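Local coordinates for protein prolyl-ACP dehydrogenase (Oscillatoria sp., PDB 4IRN) that oxidises a prolyl group carried on an acyl carrier protein, a step in the biosynthesis of the cyanotoxin anatoxin-a, and uses FAD as cofactor, at residues Val323-Arg328 with Val365-Glu370; Ser237-Arg242 with Glu389-Ile394; Leu218-Ile223 with Asn260-Glu265; Gln46-Val51 with Ala107-Gly112. All blocks are in the same frame, centred on the assembly; numbering follows the deposited sequence.

Contact 1. Residues Val323-Arg328 with Val365-Glu370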
# COMPACT_ATOMS: atom_id res chain seq x y z
N VAL A 323 8.02 9.84 -9.61
CA VAL A 323 6.71 9.79 -10.28
C VAL A 323 5.63 9.80 -9.17
O VAL A 323 4.67 10.57 -9.28
CB VAL A 323 6.59 8.57 -11.24
CG1 VAL A 323 5.19 8.47 -11.83
CG2 VAL A 323 7.63 8.64 -12.35
N GLU A 324 5.84 9.04 -8.07
CA GLU A 324 4.93 9.00 -6.92
C GLU A 324 4.90 10.35 -6.19
O GLU A 324 3.83 10.81 -5.79
CB GLU A 324 5.27 7.86 -5.95
CG GLU A 324 4.93 6.47 -6.48
CD GLU A 324 3.47 6.13 -6.70
OE1 GLU A 324 2.60 6.70 -5.99
OE2 GLU A 324 3.19 5.27 -7.56
N MET A 325 6.08 11.00 -6.07
CA MET A 325 6.22 12.32 -5.46
C MET A 325 5.45 13.36 -6.28
O MET A 325 4.79 14.23 -5.69
CB MET A 325 7.70 12.73 -5.33
CG MET A 325 8.38 12.14 -4.11
SD MET A 325 10.16 12.51 -4.04
CE MET A 325 10.13 13.98 -3.13
N LYS A 326 5.50 13.25 -7.62
CA LYS A 326 4.79 14.12 -8.57
C LYS A 326 3.27 13.96 -8.44
O LYS A 326 2.57 14.97 -8.31
CB LYS A 326 5.28 13.89 -10.02
CG LYS A 326 4.61 14.79 -11.08
CD LYS A 326 4.88 16.28 -10.90
CE LYS A 326 4.13 17.10 -11.91
NZ LYS A 326 4.33 18.56 -11.70
N LEU A 327 2.76 12.71 -8.46
CA LEU A 327 1.32 12.41 -8.31
C LEU A 327 0.79 12.99 -7.00
O LEU A 327 -0.24 13.66 -7.01
CB LEU A 327 1.04 10.89 -8.38
CG LEU A 327 1.26 10.19 -9.73
CD1 LEU A 327 1.46 8.71 -9.53
CD2 LEU A 327 0.10 10.41 -10.67
N ARG A 328 1.51 12.76 -5.88
CA ARG A 328 1.14 13.25 -4.56
C ARG A 328 1.09 14.78 -4.49
O ARG A 328 0.16 15.32 -3.90
CB ARG A 328 2.06 12.69 -3.48
CG ARG A 328 1.68 11.29 -3.10
CD ARG A 328 2.33 10.86 -1.83
NE ARG A 328 2.87 9.53 -2.03
CZ ARG A 328 4.15 9.27 -2.26
NH1 ARG A 328 5.04 10.25 -2.27
NH2 ARG A 328 4.55 8.03 -2.48
N VAL A 365 4.63 12.88 4.63
CA VAL A 365 5.45 11.89 5.33
C VAL A 365 6.08 10.91 4.34
O VAL A 365 7.28 10.67 4.38
CB VAL A 365 4.64 11.17 6.45
CG1 VAL A 365 5.33 9.91 6.95
CG2 VAL A 365 4.34 12.11 7.61
N GLN A 366 5.25 10.39 3.43
CA GLN A 366 5.63 9.45 2.39
C GLN A 366 6.67 10.01 1.44
O GLN A 366 7.65 9.33 1.16
CB GLN A 366 4.38 8.92 1.67
CG GLN A 366 4.61 7.68 0.81
CD GLN A 366 5.28 6.52 1.50
OE1 GLN A 366 4.81 6.02 2.52
NE2 GLN A 366 6.38 6.06 0.90
N SER A 367 6.47 11.26 0.95
CA SER A 367 7.39 11.93 0.04
C SER A 367 8.74 12.22 0.70
O SER A 367 9.78 12.10 0.05
CB SER A 367 6.78 13.21 -0.52
OG SER A 367 5.65 12.92 -1.33
N CYS A 368 8.73 12.55 2.01
CA CYS A 368 9.93 12.80 2.81
C CYS A 368 10.75 11.52 2.93
O CYS A 368 11.97 11.55 2.76
CB CYS A 368 9.57 13.33 4.19
SG CYS A 368 9.11 15.08 4.20
N LEU A 369 10.07 10.40 3.21
CA LEU A 369 10.65 9.07 3.34
C LEU A 369 11.35 8.66 2.03
O LEU A 369 12.48 8.16 2.07
CB LEU A 369 9.54 8.06 3.73
CG LEU A 369 9.94 6.60 3.95
CD1 LEU A 369 10.77 6.44 5.21
CD2 LEU A 369 8.70 5.70 4.03
N GLU A 370 10.70 8.92 0.89
CA GLU A 370 11.19 8.62 -0.45
C GLU A 370 12.39 9.49 -0.85
O GLU A 370 13.30 8.99 -1.50
CB GLU A 370 10.06 8.74 -1.48
CG GLU A 370 9.07 7.60 -1.41
CD GLU A 370 7.88 7.67 -2.35
OE1 GLU A 370 7.69 8.72 -3.02
OE2 GLU A 370 7.11 6.69 -2.41
O HOH W 1 5.54 14.91 -3.12

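Contact 2. Residues Ser237-Arg242 with Glu389-Ile394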
# COMPACT_ATOMS: atom_id res chain seq x y z
N SER A 237 9.87 18.58 24.65
CA SER A 237 10.77 18.08 23.61
C SER A 237 10.05 17.04 22.74
O SER A 237 9.41 16.13 23.26
CB SER A 237 12.02 17.45 24.23
OG SER A 237 12.94 18.43 24.67
N LYS A 238 10.16 17.20 21.41
CA LYS A 238 9.51 16.32 20.44
C LYS A 238 10.41 15.97 19.24
O LYS A 238 11.48 16.55 19.08
CB LYS A 238 8.16 16.91 19.99
CG LYS A 238 8.22 18.38 19.69
CD LYS A 238 6.87 19.00 19.48
CE LYS A 238 6.92 20.46 19.84
NZ LYS A 238 7.99 21.22 19.13
N MET A 239 9.98 14.97 18.43
CA MET A 239 10.69 14.44 17.25
C MET A 239 11.14 15.55 16.28
O MET A 239 12.34 15.71 16.04
CB MET A 239 9.84 13.37 16.54
CG MET A 239 10.51 12.77 15.34
SD MET A 239 9.63 11.33 14.74
CE MET A 239 10.92 10.45 13.98
N GLY A 240 10.16 16.26 15.73
CA GLY A 240 10.36 17.37 14.82
C GLY A 240 9.59 18.58 15.32
O GLY A 240 9.10 18.57 16.45
N MET A 241 9.46 19.62 14.48
CA MET A 241 8.81 20.90 14.81
C MET A 241 9.42 21.50 16.09
O MET A 241 8.74 22.21 16.83
CB MET A 241 7.27 20.76 14.90
CG MET A 241 6.60 20.30 13.62
SD MET A 241 6.74 21.46 12.26
CE MET A 241 5.59 20.75 11.12
N ARG A 242 10.72 21.22 16.32
CA ARG A 242 11.52 21.64 17.48
C ARG A 242 11.73 23.16 17.60
O ARG A 242 12.06 23.64 18.68
CB ARG A 242 12.85 20.87 17.51
CG ARG A 242 12.66 19.40 17.85
CD ARG A 242 13.85 18.52 17.53
NE ARG A 242 14.95 18.67 18.49
CZ ARG A 242 15.07 18.00 19.64
NH1 ARG A 242 14.13 17.14 20.02
NH2 ARG A 242 16.11 18.20 20.43
N GLU A 389 13.20 17.14 7.70
CA GLU A 389 11.97 17.27 6.91
C GLU A 389 10.97 16.18 7.28
O GLU A 389 9.80 16.51 7.54
CB GLU A 389 12.28 17.25 5.40
CG GLU A 389 13.15 18.40 4.89
CD GLU A 389 12.60 19.81 5.00
OE1 GLU A 389 11.36 19.97 5.11
OE2 GLU A 389 13.41 20.77 4.98
N LEU A 390 11.43 14.89 7.38
CA LEU A 390 10.58 13.75 7.76
C LEU A 390 10.10 13.87 9.20
O LEU A 390 8.90 13.67 9.46
CB LEU A 390 11.29 12.40 7.52
CG LEU A 390 10.53 11.13 7.96
CD1 LEU A 390 9.21 10.95 7.19
CD2 LEU A 390 11.40 9.89 7.80
N ARG A 391 11.02 14.22 10.14
CA ARG A 391 10.72 14.41 11.57
C ARG A 391 9.62 15.46 11.76
O ARG A 391 8.72 15.25 12.58
CB ARG A 391 11.98 14.80 12.36
CG ARG A 391 12.99 13.66 12.55
CD ARG A 391 14.02 13.97 13.63
NE ARG A 391 15.10 14.84 13.14
CZ ARG A 391 15.18 16.15 13.39
NH1 ARG A 391 14.27 16.75 14.13
NH2 ARG A 391 16.19 16.85 12.90
N ASP A 392 9.67 16.55 10.98
CA ASP A 392 8.68 17.64 11.02
C ASP A 392 7.35 17.20 10.42
O ASP A 392 6.30 17.54 10.97
CB ASP A 392 9.21 18.90 10.29
CG ASP A 392 10.49 19.52 10.83
OD1 ASP A 392 10.87 19.20 11.99
OD2 ASP A 392 11.11 20.32 10.11
N ALA A 393 7.39 16.44 9.31
CA ALA A 393 6.22 15.93 8.60
C ALA A 393 5.30 15.06 9.46
O ALA A 393 4.08 15.12 9.27
CB ALA A 393 6.66 15.16 7.36
N ILE A 394 5.86 14.25 10.38
CA ILE A 394 5.08 13.35 11.25
C ILE A 394 4.07 14.11 12.11
O ILE A 394 2.93 13.66 12.23
CB ILE A 394 5.99 12.40 12.07
CG1 ILE A 394 6.75 11.45 11.13
CG2 ILE A 394 5.18 11.59 13.11
CD1 ILE A 394 7.96 10.85 11.70
O HOH W 2 12.24 20.57 13.79

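Contact 3. Residues Leu218-Ile223 with Asn260-Glu265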
# COMPACT_ATOMS: atom_id res chain seq x y z
N LEU A 218 -20.12 23.84 26.04
CA LEU A 218 -18.83 24.35 25.54
C LEU A 218 -18.85 25.85 25.26
O LEU A 218 -19.73 26.34 24.57
CB LEU A 218 -18.41 23.57 24.27
CG LEU A 218 -17.53 22.33 24.48
CD1 LEU A 218 -18.32 21.18 25.00
CD2 LEU A 218 -16.92 21.88 23.18
N THR A 219 -17.87 26.60 25.82
CA THR A 219 -17.75 28.05 25.68
C THR A 219 -16.27 28.45 25.52
O THR A 219 -15.40 27.82 26.13
CB THR A 219 -18.46 28.75 26.87
OG1 THR A 219 -19.75 28.17 27.09
CG2 THR A 219 -18.63 30.25 26.67
N THR A 220 -15.98 29.49 24.70
CA THR A 220 -14.63 30.00 24.42
C THR A 220 -14.34 31.30 25.19
O THR A 220 -15.22 32.16 25.29
CB THR A 220 -14.42 30.17 22.91
OG1 THR A 220 -15.02 29.07 22.22
CG2 THR A 220 -12.95 30.30 22.53
N PHE A 221 -13.10 31.43 25.72
CA PHE A 221 -12.63 32.59 26.48
C PHE A 221 -11.27 33.07 25.99
O PHE A 221 -10.42 32.25 25.62
CB PHE A 221 -12.57 32.27 27.98
CG PHE A 221 -13.90 31.84 28.56
CD1 PHE A 221 -14.80 32.79 29.04
CD2 PHE A 221 -14.25 30.50 28.62
CE1 PHE A 221 -16.04 32.40 29.55
CE2 PHE A 221 -15.50 30.11 29.12
CZ PHE A 221 -16.38 31.06 29.59
N MET A 222 -11.06 34.40 25.98
CA MET A 222 -9.80 35.02 25.56
C MET A 222 -9.10 35.57 26.78
O MET A 222 -9.57 36.53 27.38
CB MET A 222 -10.03 36.12 24.52
CG MET A 222 -10.72 35.62 23.27
SD MET A 222 -11.05 36.88 22.04
CE MET A 222 -12.40 37.73 22.81
N ILE A 223 -8.02 34.90 27.19
CA ILE A 223 -7.28 35.28 28.38
C ILE A 223 -5.91 35.80 28.00
O ILE A 223 -5.16 35.11 27.30
CB ILE A 223 -7.25 34.11 29.42
CG1 ILE A 223 -8.70 33.63 29.77
CG2 ILE A 223 -6.50 34.51 30.69
CD1 ILE A 223 -8.82 32.21 30.32
N ASN A 260 -14.57 39.34 27.55
CA ASN A 260 -13.50 38.58 26.89
C ASN A 260 -13.92 37.16 26.50
O ASN A 260 -13.09 36.38 26.03
CB ASN A 260 -12.21 38.62 27.70
CG ASN A 260 -11.19 39.63 27.21
OD1 ASN A 260 -11.53 40.71 26.73
ND2 ASN A 260 -9.92 39.31 27.36
N ARG A 261 -15.21 36.85 26.65
CA ARG A 261 -15.81 35.57 26.26
C ARG A 261 -16.14 35.64 24.77
O ARG A 261 -16.90 36.50 24.36
CB ARG A 261 -17.07 35.30 27.11
CG ARG A 261 -17.84 34.03 26.78
CD ARG A 261 -19.19 33.99 27.43
NE ARG A 261 -20.10 34.93 26.77
CZ ARG A 261 -21.18 35.47 27.32
NH1 ARG A 261 -21.45 35.26 28.60
NH2 ARG A 261 -21.94 36.29 26.62
N LEU A 262 -15.56 34.75 23.97
CA LEU A 262 -15.79 34.71 22.52
C LEU A 262 -17.11 33.98 22.26
O LEU A 262 -17.26 32.81 22.63
CB LEU A 262 -14.61 34.04 21.79
CG LEU A 262 -14.54 34.25 20.28
CD1 LEU A 262 -14.15 35.67 19.94
CD2 LEU A 262 -13.55 33.30 19.67
N GLY A 263 -18.07 34.72 21.69
CA GLY A 263 -19.41 34.23 21.42
C GLY A 263 -20.25 34.08 22.68
O GLY A 263 -19.79 34.37 23.79
N GLU A 264 -21.49 33.61 22.51
CA GLU A 264 -22.41 33.39 23.63
C GLU A 264 -22.08 32.07 24.34
O GLU A 264 -21.27 31.28 23.83
CB GLU A 264 -23.88 33.38 23.13
CG GLU A 264 -24.43 34.76 22.79
CD GLU A 264 -24.62 35.76 23.91
OE1 GLU A 264 -24.79 35.34 25.08
OE2 GLU A 264 -24.63 36.98 23.61
N GLU A 265 -22.71 31.83 25.51
CA GLU A 265 -22.57 30.58 26.27
C GLU A 265 -23.14 29.44 25.42
O GLU A 265 -24.28 29.54 24.93
CB GLU A 265 -23.34 30.67 27.59
CG GLU A 265 -22.58 31.34 28.73
CD GLU A 265 -23.26 31.31 30.09
OE1 GLU A 265 -24.38 30.76 30.19
OE2 GLU A 265 -22.67 31.83 31.07
O HOH W 3 -18.50 30.57 23.35

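Contact 4. Residues Gln46-Val51 with Ala107-Gly112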
# COMPACT_ATOMS: atom_id res chain seq x y z
N GLN A 46 3.46 36.66 -9.48
CA GLN A 46 4.42 37.66 -8.98
C GLN A 46 4.46 37.78 -7.48
O GLN A 46 5.54 37.91 -6.92
CB GLN A 46 4.21 39.06 -9.60
CG GLN A 46 4.60 39.25 -11.08
CD GLN A 46 6.03 38.89 -11.39
OE1 GLN A 46 6.34 37.78 -11.85
NE2 GLN A 46 6.92 39.85 -11.23
N PHE A 47 3.30 37.74 -6.80
CA PHE A 47 3.25 37.82 -5.33
C PHE A 47 3.88 36.61 -4.67
O PHE A 47 4.64 36.76 -3.71
CB PHE A 47 1.84 38.10 -4.80
CG PHE A 47 1.77 38.26 -3.29
CD1 PHE A 47 2.45 39.29 -2.65
CD2 PHE A 47 1.02 37.38 -2.52
CE1 PHE A 47 2.40 39.42 -1.26
CE2 PHE A 47 0.96 37.53 -1.12
CZ PHE A 47 1.65 38.55 -0.51
N ARG A 48 3.59 35.39 -5.20
CA ARG A 48 4.16 34.13 -4.71
C ARG A 48 5.68 34.14 -4.91
O ARG A 48 6.42 33.72 -4.02
CB ARG A 48 3.50 32.93 -5.40
CG ARG A 48 3.89 31.58 -4.81
CD ARG A 48 3.40 30.43 -5.66
NE ARG A 48 4.09 29.17 -5.34
CZ ARG A 48 5.13 28.70 -6.01
NH1 ARG A 48 5.62 29.37 -7.04
NH2 ARG A 48 5.69 27.55 -5.65
N LYS A 49 6.13 34.65 -6.07
CA LYS A 49 7.54 34.79 -6.43
C LYS A 49 8.23 35.76 -5.46
O LYS A 49 9.36 35.51 -5.06
CB LYS A 49 7.69 35.27 -7.89
CG LYS A 49 9.05 34.98 -8.51
CD LYS A 49 9.21 35.70 -9.85
CE LYS A 49 10.59 35.53 -10.44
NZ LYS A 49 11.63 36.31 -9.71
N LYS A 50 7.52 36.83 -5.05
CA LYS A 50 8.00 37.83 -4.09
C LYS A 50 8.12 37.19 -2.69
O LYS A 50 9.08 37.50 -1.97
CB LYS A 50 7.05 39.04 -4.07
CG LYS A 50 7.54 40.23 -3.26
CD LYS A 50 6.43 41.23 -3.03
CE LYS A 50 6.79 42.28 -2.01
NZ LYS A 50 5.60 43.06 -1.59
N VAL A 51 7.16 36.29 -2.33
CA VAL A 51 7.14 35.56 -1.06
C VAL A 51 8.35 34.60 -0.99
O VAL A 51 9.05 34.60 0.03
CB VAL A 51 5.78 34.84 -0.80
CG1 VAL A 51 5.84 33.96 0.45
CG2 VAL A 51 4.64 35.84 -0.67
N ALA A 107 0.23 31.85 -1.86
CA ALA A 107 1.34 32.56 -1.22
C ALA A 107 1.93 31.71 -0.09
O ALA A 107 3.15 31.70 0.08
CB ALA A 107 0.87 33.91 -0.69
N LEU A 108 1.07 30.96 0.65
CA LEU A 108 1.50 30.04 1.73
C LEU A 108 2.30 28.87 1.14
O LEU A 108 3.28 28.44 1.74
CB LEU A 108 0.33 29.50 2.56
CG LEU A 108 -0.43 30.45 3.48
CD1 LEU A 108 -1.70 29.81 3.98
CD2 LEU A 108 0.42 30.91 4.65
N GLN A 109 1.85 28.37 -0.10
CA GLN A 109 2.56 27.32 -0.82
C GLN A 109 3.97 27.84 -1.13
O GLN A 109 4.95 27.14 -0.85
CB GLN A 109 1.81 26.94 -2.11
CG GLN A 109 2.12 25.54 -2.61
CD GLN A 109 3.26 25.48 -3.60
OE1 GLN A 109 3.76 26.50 -4.07
NE2 GLN A 109 3.66 24.28 -3.97
N GLY A 110 4.09 29.11 -1.56
CA GLY A 110 5.34 29.80 -1.87
C GLY A 110 6.23 29.96 -0.66
O GLY A 110 7.45 29.78 -0.76
N LEU A 111 5.62 30.27 0.50
CA LEU A 111 6.33 30.43 1.77
C LEU A 111 6.98 29.10 2.19
O LEU A 111 8.13 29.11 2.60
CB LEU A 111 5.38 30.97 2.88
CG LEU A 111 6.00 31.28 4.26
CD1 LEU A 111 7.10 32.36 4.19
CD2 LEU A 111 4.94 31.68 5.26
N GLY A 112 6.24 28.00 2.04
CA GLY A 112 6.72 26.65 2.37
C GLY A 112 7.89 26.22 1.51
O GLY A 112 8.80 25.55 2.01

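Contact 1. Residues Val323-Arg328 with Val365-Glu370
The guanidinium of Arg328 overlaps CG of Gln366, which lies over one of its faces, 3.3 Å from NH2 and displaced toward the rim. Glu324 O, one turn back on Arg328's own helix, sits near the rim of the opposite face. All the polar partners across the contact are met at the guanidinium edge. NH1 and NH2 of Arg328 take the carboxylate of Glu370 end-on, one oxygen each: NH2 to OE2 at 2.9 Å and NH1 to OE1 at 3.2 Å. The two flat groups are not coplanar, their planes standing 54° apart, and the carboxylate oxygens receive the N-H groups from above their own plane. Glu370 gets there with a chain extended beyond CG, while Arg328 reaches across with a bend at chi3 (-134°). Arg328 NH1 also donates to Ser367 OG at 2.9 Å. That hydroxyl bonds to Ala363 O on its own helix and to a water 2.7 Å from OG, which in turn donates to Met325 O and so bridges the Ser367 hydroxyl to the backbone of helix 316-344. Met325 runs past Glu370 in the opposite direction, with its CG 3.7 Å from Glu370 OE1 and its CE near Ser367 O; Leu295 and Ser298 of helix 285-304 also touch its side chain. Glu324 contributes CB alone here, because its carboxylate turns to Arg407 of a second subunit. The charged crosslink therefore joins two nearly antiparallel helices, 316-344 and 350-375, whose local axes pass 10.0 Å apart in the C-terminal helical bundle of the acyl-CoA dehydrogenase fold.

Contact 2. Residues Ser237-Arg242 with Glu389-Ile394
A loop of the middle domain, between strands 230-232 and 249-257, rests on helix 386-395 of the C-terminal domain, with Gly240 and Met241 brought up against Asp392. Asp392 OD1 accepts the backbone N of Met241 at 2.9 Å, a nearly straight bond (169°) that arrives from above the carboxylate plane. The same oxygen takes a hydrogen from a water at 2.6 Å, and that water accepts from Arg242 N, so the carboxylate holds two successive peptide N-H groups, one directly and one through the water. The other oxygen, OD2, is bonded to Asn118. Gly240 has no side chain to keep the backbones apart, and its CA comes within 4.2 Å of Asp392 CA and makes a CA-H...O contact with Arg391 O. One residue earlier, Met239 O receives Arg391 NH1 at 2.9 Å, in the carbonyl plane and at the guanidinium edge. Arg391 bends at chi3 (-80°) to make this bond, and its NH2 goes on to Asp67 and its NE to Glu387. Met239 extends with CG anti to its N and crosses the aliphatic part of Arg391, ending with SD 3.5 Å from Ile394 CD1. On the other flank, CE of Met241 lies 3.3 Å from Asp392 O. Tyr380 of a third subunit covers this seam, its OH bonded to Arg391 O. Met241 also touches Phe122 and comes within about 5 Å of bound FAD, nearest atoms, which places the contact at the domain junction beside the flavin site of the acyl-CoA dehydrogenase fold.

Contact 3. Residues Leu218-Ile223 with Asn260-Glu265
Asn260 ND2 donates to Met222 O at 2.8 Å, and the backbone O of Asn260 receives Met222 N, also at 2.8 Å; a single asparagine thus serves both peptide groups of Met222. The amide donor is tilted from the carbonyl plane of Met222, and ND2 has a further partner in Tyr147 OH. Further along, Leu262 N reaches Thr220 O at 2.9 Å by a bent bond (133°) that comes from above the carbonyl plane. Beyond it a water takes over: Thr220 N donates to it, and it donates to Leu262 O at 2.7 Å and to Glu264 O. Phe221 and Arg261 face each other between these bonds as an antiparallel non-hydrogen-bonded pair. Phe221 CE1 meets CG of Arg261 at 3.7 Å, the ring and guanidinium planes 66° apart. CD of Arg261 passes CG2 of Thr219, while its NE donates to Gly263 O of its own segment at 3.0 Å and NH1 goes to Tyr185 OH. On the other side of the sheet, Leu262 lies alongside Thr220, and its CD1 touches Met222 SD at 3.9 Å. Strand 202-208 occupies the far edge of strand 218-224. With straighter direct bonds at Asn260, a bent one at Leu262 and a water beyond, the chemistry implies a short, weakly bonded edge strand whose pairing passes from direct bonds to a water bridge.

Contact 4. Residues Gln46-Val51 with Ala107-Gly112
The hydrogen bonds come from Arg48, which grips Gln109 side-on: NE at 3.0 Å and NH2 at 2.7 Å both donate to Gln109 OE1. NE lies nearly along the C=O axis and NH2 in the carbonyl plane, with the guanidinium and amide planes only 29° apart. Arg48 spans the gap because its chain is extended from CG to NE. The other end of the amide, Gln109 NE2, is bonded to Glu292, which fixes which way round the amide sits, and Tyr106 makes a cation-pi contact with Arg48. Van der Waals contacts fill the rest. CG of Arg48 lies 3.7 Å from CA of Gly110, where the absence of a side chain brings the helices close, and Val51 sets CG1 against Ala107 O at 3.5 Å. The apolar pairs are Val51 CG1 with Leu111 CB at 3.9 Å and Phe47 CE2 with Ala107 CB at 3.6 Å. Val51 CG2 sits over the centre of the Phe47 ring; Trp88 packs on both Phe47 and Ala107. The local axes run 8.2 Å apart at 28°, a close, roughly parallel pairing of helices 42-58 and 101-114 in the all-helical N-terminal domain typical of acyl-CoA dehydrogenases.

In the fold
Contacts 1 and 2 touch one another: Val365 and Cys368 of helix 350-375 pack on Leu390, Ala393 and Glu389 of helix 386-395, the next helix in the chain. Contacts 2 and 4 are buried, while contacts 1 and 3 are partly buried. Contacts 1 and 4 both pair helices by an arginine, but with a carboxylate between antiparallel helices in one and an amide between parallel ones in the other. Contact 2 ties the backbone of a loop to charged side chains of a helix, with a third subunit alongside; contact 3 is the only strand pairing, about 42 Å from contact 1 between centres, on the opposite side of the chain's centre and untouched by other subunits.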